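Local coordinates for protein ATP synthase subunit s, mitochondrial (Bos taurus, PDB 3E4G) that regulates mitochondrial ATP synthase, being needed for its proton conduction and aiding energy-driven ATP synthesis by blocking a proton leak, at residues L144-L149 with L171-K176; V127-I132 with P150-K155; K114-M119 with H136-L141. The protein carries 1 engineered substitution. All blocks are in the same frame, centred on the assembly; numbering follows the deposited sequence.

Overall arrangement
All three contacts hold the C-terminal part of the leucine-rich-repeat domain, each pairing a buried apolar side (L144 and L146 in contact 1, V152 and I132 in contact 2, M116, F138 and L141 in contact 3) with exposed polar residues (K172 and D174, K153 and E154, K114 and R139). Contact 1 pairs strand 143-147 with edge strand 170-174 through regular backbone hydrogen bonds. Contact 2 joins the start of helix 129-134 to the loop before helix 155-165, beyond the C-terminal ends of strands 118-122 and 143-147, where a carboxylate binds backbone N-H groups; I132 touches L146 of contact 1. Contact 3, closest to the chain's centre, relies on Met-aromatic and leucine packing; F145 N to M119 O ties it to contact 1.

Contact 1 of 3, residues L144-L149 with L171-K176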
loop_
_atom_site.group_PDB
_atom_site.type_symbol
_atom_site.label_atom_id
_atom_site.label_comp_id
_atom_site.label_asym_id
_atom_site.label_seq_id
_atom_site.Cartn_x
_atom_site.Cartn_y
_atom_site.Cartn_z
ATOM N N LEU A 144 5.605 9.382 7.777
ATOM C CA LEU A 144 4.514 8.440 8.137
ATOM C C LEU A 144 3.429 9.296 8.758
ATOM O O LEU A 144 3.665 9.928 9.794
ATOM C CB LEU A 144 4.985 7.362 9.125
ATOM C CG LEU A 144 3.940 6.340 9.550
ATOM C CD1 LEU A 144 3.361 5.590 8.390
ATOM C CD2 LEU A 144 4.542 5.345 10.579
ATOM N N PHE A 145 2.263 9.249 8.166
ATOM C CA PHE A 145 1.090 10.004 8.635
ATOM C C PHE A 145 0.019 8.976 9.010
ATOM O O PHE A 145 -0.393 8.168 8.163
ATOM C CB PHE A 145 0.582 10.909 7.512
ATOM C CG PHE A 145 -0.709 11.621 7.760
ATOM C CD1 PHE A 145 -1.038 12.119 9.006
ATOM C CD2 PHE A 145 -1.616 11.752 6.725
ATOM C CE1 PHE A 145 -2.268 12.810 9.168
ATOM C CE2 PHE A 145 -2.824 12.430 6.881
ATOM C CZ PHE A 145 -3.124 12.945 8.126
ATOM N N LEU A 146 -0.412 9.032 10.262
ATOM C CA LEU A 146 -1.465 8.134 10.806
ATOM C C LEU A 146 -2.627 8.999 11.264
ATOM O O LEU A 146 -2.399 9.938 12.044
ATOM C CB LEU A 146 -0.923 7.337 11.994
ATOM C CG LEU A 146 0.352 6.546 11.705
ATOM C CD1 LEU A 146 0.795 5.747 12.973
ATOM C CD2 LEU A 146 0.182 5.607 10.532
ATOM N N SER A 147 -3.836 8.672 10.859
ATOM C CA SER A 147 -4.976 9.497 11.192
ATOM C C SER A 147 -6.226 8.634 11.383
ATOM O O SER A 147 -6.505 7.750 10.552
ATOM C CB SER A 147 -5.257 10.447 10.058
ATOM O OG SER A 147 -6.471 11.152 10.293
ATOM N N ASP A 148 -6.999 8.904 12.440
ATOM C CA ASP A 148 -8.332 8.284 12.605
ATOM C C ASP A 148 -8.183 6.746 12.520
ATOM O O ASP A 148 -8.854 6.077 11.741
ATOM C CB ASP A 148 -9.323 8.802 11.599
ATOM C CG ASP A 148 -10.745 8.242 11.809
ATOM O OD1 ASP A 148 -11.092 8.012 13.003
ATOM O OD2 ASP A 148 -11.456 8.089 10.841
ATOM N N LEU A 149 -7.335 6.205 13.388
ATOM C CA LEU A 149 -7.099 4.740 13.523
ATOM C C LEU A 149 -7.519 4.399 14.908
ATOM O O LEU A 149 -6.695 4.333 15.821
ATOM C CB LEU A 149 -5.635 4.359 13.265
ATOM C CG LEU A 149 -5.088 4.823 11.905
ATOM C CD1 LEU A 149 -3.639 4.359 11.747
ATOM C CD2 LEU A 149 -5.964 4.370 10.741
ATOM N N LEU A 171 7.001 11.740 11.809
ATOM C CA LEU A 171 5.796 10.987 12.163
ATOM C C LEU A 171 4.749 11.989 12.498
ATOM O O LEU A 171 4.895 12.764 13.476
ATOM C CB LEU A 171 6.138 10.044 13.431
ATOM C CG LEU A 171 4.966 9.198 13.961
ATOM C CD1 LEU A 171 4.507 8.143 12.954
ATOM C CD2 LEU A 171 5.357 8.562 15.270
ATOM N N LYS A 172 3.670 12.020 11.736
ATOM C CA LYS A 172 2.571 12.942 11.908
ATOM C C LYS A 172 1.403 12.107 12.394
ATOM O O LYS A 172 0.961 11.179 11.704
ATOM C CB LYS A 172 2.244 13.624 10.620
ATOM C CG LYS A 172 1.147 14.613 10.736
ATOM C CD LYS A 172 0.930 15.302 9.406
ATOM C CE LYS A 172 -0.047 16.369 9.497
ATOM N NZ LYS A 172 0.409 17.524 10.374
ATOM N N LEU A 173 0.880 12.448 13.570
ATOM C CA LEU A 173 -0.194 11.668 14.208
ATOM C C LEU A 173 -1.419 12.560 14.376
ATOM O O LEU A 173 -1.328 13.645 15.057
ATOM C CB LEU A 173 0.220 11.167 15.572
ATOM C CG LEU A 173 1.433 10.230 15.587
ATOM C CD1 LEU A 173 1.690 9.734 17.019
ATOM C CD2 LEU A 173 1.278 9.050 14.608
ATOM N N ASP A 174 -2.538 12.129 13.843
ATOM C CA ASP A 174 -3.843 12.681 14.156
ATOM C C ASP A 174 -4.702 11.550 14.719
ATOM O O ASP A 174 -5.575 10.986 14.058
ATOM C CB ASP A 174 -4.496 13.273 12.901
ATOM C CG ASP A 174 -3.872 14.580 12.442
ATOM O OD1 ASP A 174 -3.202 15.255 13.217
ATOM O OD2 ASP A 174 -4.116 14.956 11.289
ATOM N N LEU A 175 -4.358 11.172 15.938
ATOM C CA LEU A 175 -4.954 9.997 16.563
ATOM C C LEU A 175 -5.559 10.388 17.893
ATOM O O LEU A 175 -4.997 11.228 18.633
ATOM C CB LEU A 175 -3.877 8.923 16.824
ATOM C CG LEU A 175 -3.170 8.322 15.598
ATOM C CD1 LEU A 175 -2.081 7.379 16.057
ATOM C CD2 LEU A 175 -4.156 7.646 14.680
ATOM N N LYS A 176 -6.710 9.841 18.210
ATOM C CA LYS A 176 -7.338 10.055 19.529
ATOM C C LYS A 176 -6.552 9.290 20.561
ATOM O O LYS A 176 -6.589 9.624 21.783
ATOM C CB LYS A 176 -8.801 9.593 19.531
ATOM C CG LYS A 176 -9.827 10.423 18.687
ATOM C CD LYS A 176 -11.229 10.249 19.222
ATOM C CE LYS A 176 -12.275 10.817 18.276
ATOM N NZ LYS A 176 -12.449 10.069 16.939
HETATM O O HOH W 1 -8.152 12.194 12.463
HETATM O O HOH W 2 -7.486 7.774 16.168
#
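Four nearly straight backbone hydrogen bonds join L144-L149 to L171-K176, whose strands run parallel at 7°. K172 N gives to L144 O, and K172 O takes the N-H of L146 at 2.9 Å. D174 N binds L146 O at 2.8 Å, and D174 O receives D148 N. K172, L146 and D174 thus each bond in both directions. On one face the leucines lie side by side: L171 CD1 meets L144 CD2 at 3.7 Å, and L173 CD2 rests against CB and CD1 of L146. Past the strand end, L175 crosses L149 obliquely, its CD2 3.9 Å from L149 CB. These are neighbouring parallel strands of the leucine-rich-repeat sheet, joined in a beta-alpha-beta unit by helix 155-165; V159 of that helix touches L171 and L173, and F162 touches L144. On the opposite face F145 has CG anti to its backbone N (chi1 173°), and its ring runs beside the K172 chain, with CD1 3.7 Å from K172 CG. D174 OD2 meets the ring edge in plane, 3.5 Å from F145 CE1, the carboxylate turned 89° to the ring; its negative charge probably suits the electropositive rim. A water joins S147 OG, 2.9 Å away, to D174 O. Further out, backbone bonds from F145 and S147 to strand 118-122 fix the inner strand, I132 packs on L146 and L149, and S123 OG bonds D148 OD2.

Contact 2 of 3, residues V127-I132 with P150-K155; sequences VTDKGI and PGVKEK
The carboxylate of D129 faces two consecutive backbone N-H groups, one for each oxygen. With CG anti to its carbonyl carbon (chi1 -53°), D129 presents OD1 to K153 N at 2.9 Å and OD2 to E154 N at 3.0 Å. Both oxygens use syn lone pairs; the first bond is the straighter, 164° at the hydrogen against 145°. A water also donates to D129 OD2 and to E154 O, so OD2 is gripped twice. V152 lies between this polar fork and the apolar interior: its CG1 packs against the carboxylate, 3.6 Å from D129 OD2, while CG2 reaches I132 CG1 at 3.9 Å, the two side chains crossing at about a right angle. An alanine in place of D129 would lose both carboxylate bonds and would probably leave the K153-E154 backbone less firmly held. G151 passes close to V127, where a CB would come within 2.5 Å of V127 O; a water links that carbonyl to G151 N. T128 CA makes a bent CA-H...O contact with G151 O, 3.3 Å away. T128 OG1 accepts from K130 N at 3.1 Å and also bonds D100. That is the N-cap of helix 129-134, and E154 holds the same position before helix 155-165: two successive strand-to-helix loops, packed side by side beyond the C-terminal ends of the strands of a leucine-rich-repeat sheet.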
loop_
_atom_site.group_PDB
_atom_site.type_symbol
_atom_site.label_atom_id
_atom_site.label_comp_id
_atom_site.label_asym_id
_atom_site.label_seq_id
_atom_site.Cartn_x
_atom_site.Cartn_y
_atom_site.Cartn_z
ATOM N N VAL A 127 -6.901 -1.274 11.741
ATOM C CA VAL A 127 -5.468 -1.257 12.022
ATOM C C VAL A 127 -5.224 -0.993 13.488
ATOM O O VAL A 127 -5.821 -0.131 14.112
ATOM C CB VAL A 127 -4.809 -0.147 11.131
ATOM C CG1 VAL A 127 -3.368 0.089 11.568
ATOM C CG2 VAL A 127 -4.930 -0.544 9.661
ATOM N N THR A 128 -4.289 -1.763 14.042
ATOM C CA THR A 128 -3.914 -1.567 15.448
ATOM C C THR A 128 -2.455 -1.247 15.552
ATOM O O THR A 128 -1.665 -1.215 14.584
ATOM C CB THR A 128 -4.255 -2.845 16.317
ATOM O OG1 THR A 128 -3.158 -3.800 16.197
ATOM C CG2 THR A 128 -5.577 -3.441 15.988
ATOM N N ASP A 129 -2.019 -1.076 16.818
ATOM C CA ASP A 129 -0.627 -0.826 17.101
ATOM C C ASP A 129 0.272 -1.869 16.453
ATOM O O ASP A 129 1.404 -1.549 16.036
ATOM C CB ASP A 129 -0.388 -0.809 18.616
ATOM C CG ASP A 129 -1.355 0.176 19.362
ATOM O OD1 ASP A 129 -2.560 -0.182 19.485
ATOM O OD2 ASP A 129 -0.906 1.294 19.674
ATOM N N LYS A 130 -0.141 -3.121 16.416
ATOM C CA LYS A 130 0.698 -4.189 15.829
ATOM C C LYS A 130 1.013 -3.962 14.370
ATOM O O LYS A 130 2.143 -4.161 13.900
ATOM C CB LYS A 130 -0.006 -5.549 15.983
ATOM C CG LYS A 130 0.705 -6.748 15.580
ATOM C CD LYS A 130 -0.044 -8.026 16.006
ATOM C CE LYS A 130 -1.118 -8.262 15.092
ATOM N NZ LYS A 130 -0.864 -9.306 14.120
ATOM N N GLY A 131 0.014 -3.568 13.592
ATOM C CA GLY A 131 0.246 -3.321 12.190
ATOM C C GLY A 131 1.166 -2.127 11.960
ATOM O O GLY A 131 1.993 -2.126 11.059
ATOM N N ILE A 132 0.971 -1.098 12.776
ATOM C CA ILE A 132 1.840 0.092 12.641
ATOM C C ILE A 132 3.263 -0.259 12.946
ATOM O O ILE A 132 4.201 0.157 12.245
ATOM C CB ILE A 132 1.299 1.251 13.528
ATOM C CG1 ILE A 132 -0.122 1.690 13.123
ATOM C CG2 ILE A 132 2.296 2.430 13.520
ATOM C CD1 ILE A 132 -0.283 2.024 11.676
ATOM N N PRO A 150 -8.843 4.142 15.143
ATOM C CA PRO A 150 -9.284 3.939 16.512
ATOM C C PRO A 150 -8.668 2.757 17.163
ATOM O O PRO A 150 -8.637 2.697 18.402
ATOM C CB PRO A 150 -10.803 3.778 16.313
ATOM C CG PRO A 150 -11.007 3.316 14.931
ATOM C CD PRO A 150 -9.941 4.107 14.166
ATOM N N GLY A 151 -8.190 1.763 16.410
ATOM C CA GLY A 151 -7.542 0.573 16.911
ATOM C C GLY A 151 -6.157 0.797 17.378
ATOM O O GLY A 151 -5.533 -0.115 17.951
ATOM N N VAL A 152 -5.538 1.977 17.136
ATOM C CA VAL A 152 -4.223 2.262 17.580
ATOM C C VAL A 152 -4.381 2.943 18.954
ATOM O O VAL A 152 -4.773 4.112 19.084
ATOM C CB VAL A 152 -3.461 3.185 16.607
ATOM C CG1 VAL A 152 -2.104 3.633 17.240
ATOM C CG2 VAL A 152 -3.234 2.401 15.303
ATOM N N LYS A 153 -4.168 2.151 20.002
ATOM C CA LYS A 153 -4.521 2.563 21.382
ATOM C C LYS A 153 -3.403 3.154 22.161
ATOM O O LYS A 153 -3.627 3.720 23.225
ATOM C CB LYS A 153 -5.089 1.379 22.135
ATOM C CG LYS A 153 -6.264 0.745 21.585
ATOM C CD LYS A 153 -7.523 1.677 21.404
ATOM C CE LYS A 153 -8.727 0.797 21.049
ATOM N NZ LYS A 153 -9.961 1.646 20.722
ATOM N N GLU A 154 -2.176 3.023 21.702
ATOM C CA GLU A 154 -1.016 3.432 22.492
ATOM C C GLU A 154 -0.102 4.333 21.656
ATOM O O GLU A 154 1.059 4.004 21.394
ATOM C CB GLU A 154 -0.296 2.203 22.983
ATOM C CG GLU A 154 -1.145 1.306 23.879
ATOM C CD GLU A 154 -1.444 1.932 25.219
ATOM O OE1 GLU A 154 -0.710 2.908 25.612
ATOM O OE2 GLU A 154 -2.432 1.431 25.880
ATOM N N LYS A 155 -0.600 5.451 21.210
ATOM C CA LYS A 155 0.171 6.307 20.260
ATOM C C LYS A 155 1.534 6.765 20.829
ATOM O O LYS A 155 2.493 6.945 20.091
ATOM C CB LYS A 155 -0.637 7.526 19.744
ATOM C CG LYS A 155 -1.085 8.472 20.859
ATOM C CD LYS A 155 -2.012 9.512 20.324
ATOM C CE LYS A 155 -2.583 10.398 21.485
ATOM N NZ LYS A 155 -3.417 11.585 21.002
HETATM O O HOH W 3 -7.795 1.656 13.605
HETATM O O HOH W 4 1.705 1.252 20.374
#

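Contact 3 of 3, residues K114-M119 with H136-L141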
loop_
_atom_site.group_PDB
_atom_site.type_symbol
_atom_site.label_atom_id
_atom_site.label_comp_id
_atom_site.label_asym_id
_atom_site.label_seq_id
_atom_site.Cartn_x
_atom_site.Cartn_y
_atom_site.Cartn_z
ATOM N N LYS A 114 13.331 -1.510 0.481
ATOM C CA LYS A 114 14.383 -0.735 -0.203
ATOM C C LYS A 114 13.908 0.569 -0.742
ATOM O O LYS A 114 14.674 1.546 -0.752
ATOM C CB LYS A 114 14.988 -1.594 -1.347
ATOM C CG LYS A 114 15.751 -2.793 -0.840
ATOM C CD LYS A 114 15.842 -3.876 -1.906
ATOM C CE LYS A 114 16.559 -5.128 -1.407
ATOM N NZ LYS A 114 16.552 -6.165 -2.402
ATOM N N SER A 115 12.669 0.647 -1.229
ATOM C CA SER A 115 12.218 1.835 -1.984
ATOM C C SER A 115 11.327 2.774 -1.187
ATOM O O SER A 115 11.245 3.967 -1.548
ATOM C CB SER A 115 11.456 1.394 -3.214
ATOM O OG SER A 115 10.330 0.615 -2.882
ATOM N N MET A 116 10.615 2.307 -0.159
ATOM C CA MET A 116 9.563 3.115 0.447
ATOM C C MET A 116 10.104 4.311 1.187
ATOM O O MET A 116 10.983 4.206 2.062
ATOM C CB MET A 116 8.734 2.236 1.384
ATOM C CG MET A 116 7.666 1.464 0.624
ATOM S SD MET A 116 6.351 2.502 -0.054
ATOM C CE MET A 116 5.556 3.046 1.476
ATOM N N LEU A 117 9.495 5.453 0.895
ATOM C CA LEU A 117 9.834 6.751 1.506
ATOM C C LEU A 117 8.703 7.358 2.346
ATOM O O LEU A 117 8.988 8.072 3.301
ATOM C CB LEU A 117 10.262 7.777 0.434
ATOM C CG LEU A 117 11.393 7.313 -0.483
ATOM C CD1 LEU A 117 11.675 8.403 -1.524
ATOM C CD2 LEU A 117 12.668 7.022 0.360
ATOM N N GLU A 118 7.456 7.144 1.925
ATOM C CA GLU A 118 6.329 7.868 2.516
ATOM C C GLU A 118 5.129 6.915 2.620
ATOM O O GLU A 118 4.781 6.261 1.633
ATOM C CB GLU A 118 5.944 9.040 1.609
ATOM C CG GLU A 118 4.572 9.677 1.813
ATOM C CD GLU A 118 4.258 10.794 0.873
ATOM O OE1 GLU A 118 5.145 11.703 0.774
ATOM O OE2 GLU A 118 3.166 10.731 0.284
ATOM N N MET A 119 4.493 6.908 3.784
ATOM C CA MET A 119 3.225 6.171 3.883
ATOM C C MET A 119 2.251 6.938 4.730
ATOM O O MET A 119 2.613 7.666 5.651
ATOM C CB MET A 119 3.492 4.776 4.443
ATOM C CG MET A 119 2.360 3.879 4.395
ATOM S SD MET A 119 2.912 2.183 4.744
ATOM C CE MET A 119 1.386 1.375 4.341
ATOM N N HIS A 136 8.230 -0.544 10.837
ATOM C CA HIS A 136 9.655 -0.233 11.122
ATOM C C HIS A 136 10.596 -0.933 10.131
ATOM O O HIS A 136 11.735 -0.454 9.946
ATOM C CB HIS A 136 10.024 -0.578 12.556
ATOM C CG HIS A 136 10.271 -1.982 12.810
ATOM N ND1 HIS A 136 9.312 -2.914 13.124
ATOM C CD2 HIS A 136 11.463 -2.608 12.903
ATOM C CE1 HIS A 136 9.921 -4.090 13.322
ATOM N NE2 HIS A 136 11.227 -3.935 13.153
ATOM N N HIS A 137 10.153 -1.965 9.448
ATOM C CA HIS A 137 11.026 -2.613 8.443
ATOM C C HIS A 137 11.226 -1.728 7.225
ATOM O O HIS A 137 12.137 -2.025 6.416
ATOM C CB HIS A 137 10.444 -3.943 7.989
ATOM C CG HIS A 137 10.466 -4.948 9.083
ATOM N ND1 HIS A 137 11.647 -5.487 9.657
ATOM C CD2 HIS A 137 9.457 -5.488 9.733
ATOM C CE1 HIS A 137 11.307 -6.258 10.655
ATOM N NE2 HIS A 137 9.991 -6.392 10.655
ATOM N N PHE A 138 10.424 -0.687 7.019
ATOM C CA PHE A 138 10.636 0.295 5.943
ATOM C C PHE A 138 11.717 1.239 6.387
ATOM O O PHE A 138 11.506 2.360 6.841
ATOM C CB PHE A 138 9.324 0.981 5.569
ATOM C CG PHE A 138 8.320 0.115 4.905
ATOM C CD1 PHE A 138 8.588 -1.148 4.363
ATOM C CD2 PHE A 138 7.006 0.615 4.701
ATOM C CE1 PHE A 138 7.652 -1.832 3.659
ATOM C CE2 PHE A 138 6.061 -0.121 4.017
ATOM C CZ PHE A 138 6.377 -1.343 3.496
ATOM N N ARG A 139 12.974 0.727 6.268
ATOM C CA ARG A 139 14.137 1.369 6.897
ATOM C C ARG A 139 14.467 2.693 6.309
ATOM O O ARG A 139 15.236 3.459 6.897
ATOM C CB ARG A 139 15.335 0.395 6.883
ATOM C CG ARG A 139 15.764 -0.049 5.494
ATOM C CD ARG A 139 16.895 -1.052 5.596
ATOM N NE ARG A 139 17.323 -1.591 4.287
ATOM C CZ ARG A 139 16.759 -2.618 3.698
ATOM N NH1 ARG A 139 15.761 -3.281 4.255
ATOM N NH2 ARG A 139 17.150 -2.979 2.476
ATOM N N ASN A 140 13.968 3.010 5.088
ATOM C CA ASN A 140 14.208 4.272 4.401
ATOM C C ASN A 140 13.069 5.248 4.537
ATOM O O ASN A 140 13.089 6.338 3.929
ATOM C CB ASN A 140 14.500 4.023 2.933
ATOM C CG ASN A 140 15.706 3.125 2.743
ATOM O OD1 ASN A 140 15.568 2.049 2.079
ATOM N ND2 ASN A 140 16.816 3.471 3.320
ATOM N N LEU A 141 12.043 4.910 5.350
ATOM C CA LEU A 141 10.878 5.788 5.467
ATOM C C LEU A 141 11.267 7.130 6.031
ATOM O O LEU A 141 11.952 7.222 7.060
ATOM C CB LEU A 141 9.818 5.114 6.353
ATOM C CG LEU A 141 8.341 5.457 6.068
ATOM C CD1 LEU A 141 7.945 4.878 4.673
ATOM C CD2 LEU A 141 7.504 4.860 7.155
#
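The F138 ring carries M116 over one face and M119 at its edge. This is apolar packing between neighbouring coils of a leucine-rich-repeat solenoid, where the third repeat passes into the fourth: K114-M119 leads from helix 110-115 into strand 118-122, and H136-L141 leads toward strand 143-147. M116 CG stands 4.1 Å from the F138 centroid, only 13° off the ring normal, a CH-pi contact; the M116 chain bends at chi2 and chi3, and its sulfur lies oblique to the ring. M119 SD approaches in the ring plane, 4.0 Å from F138 CE2, on an extended chain whose CG is anti to the backbone N (one of two conformers). Both sulfurs make Met-aromatic contacts with the same ring. The R139 side chain runs alongside that of K114, with NH2 3.6 Å from K114 CG; the two charged ends stay apart, K114 NZ 5.9 Å from R139 NH2, and R139 NH1 has a weak bond to Q113. In H136-L141 the chain makes an inverse gamma turn centred on F138 and a type I turn from F138 to L141, closed by L141 N to F138 O at 3.0 Å. K142 and Y143, just beyond L141, make backbone bonds to L117. L112 touches F138, while V87 and I90 touch M116 and L92 meets M119, adding to the apolar core. L141 has CG anti to its backbone N (chi1 -150°), which brings CD1 down on the L117-E118 peptide, 3.5 Å from L117 C and 3.6 Å from E118 N.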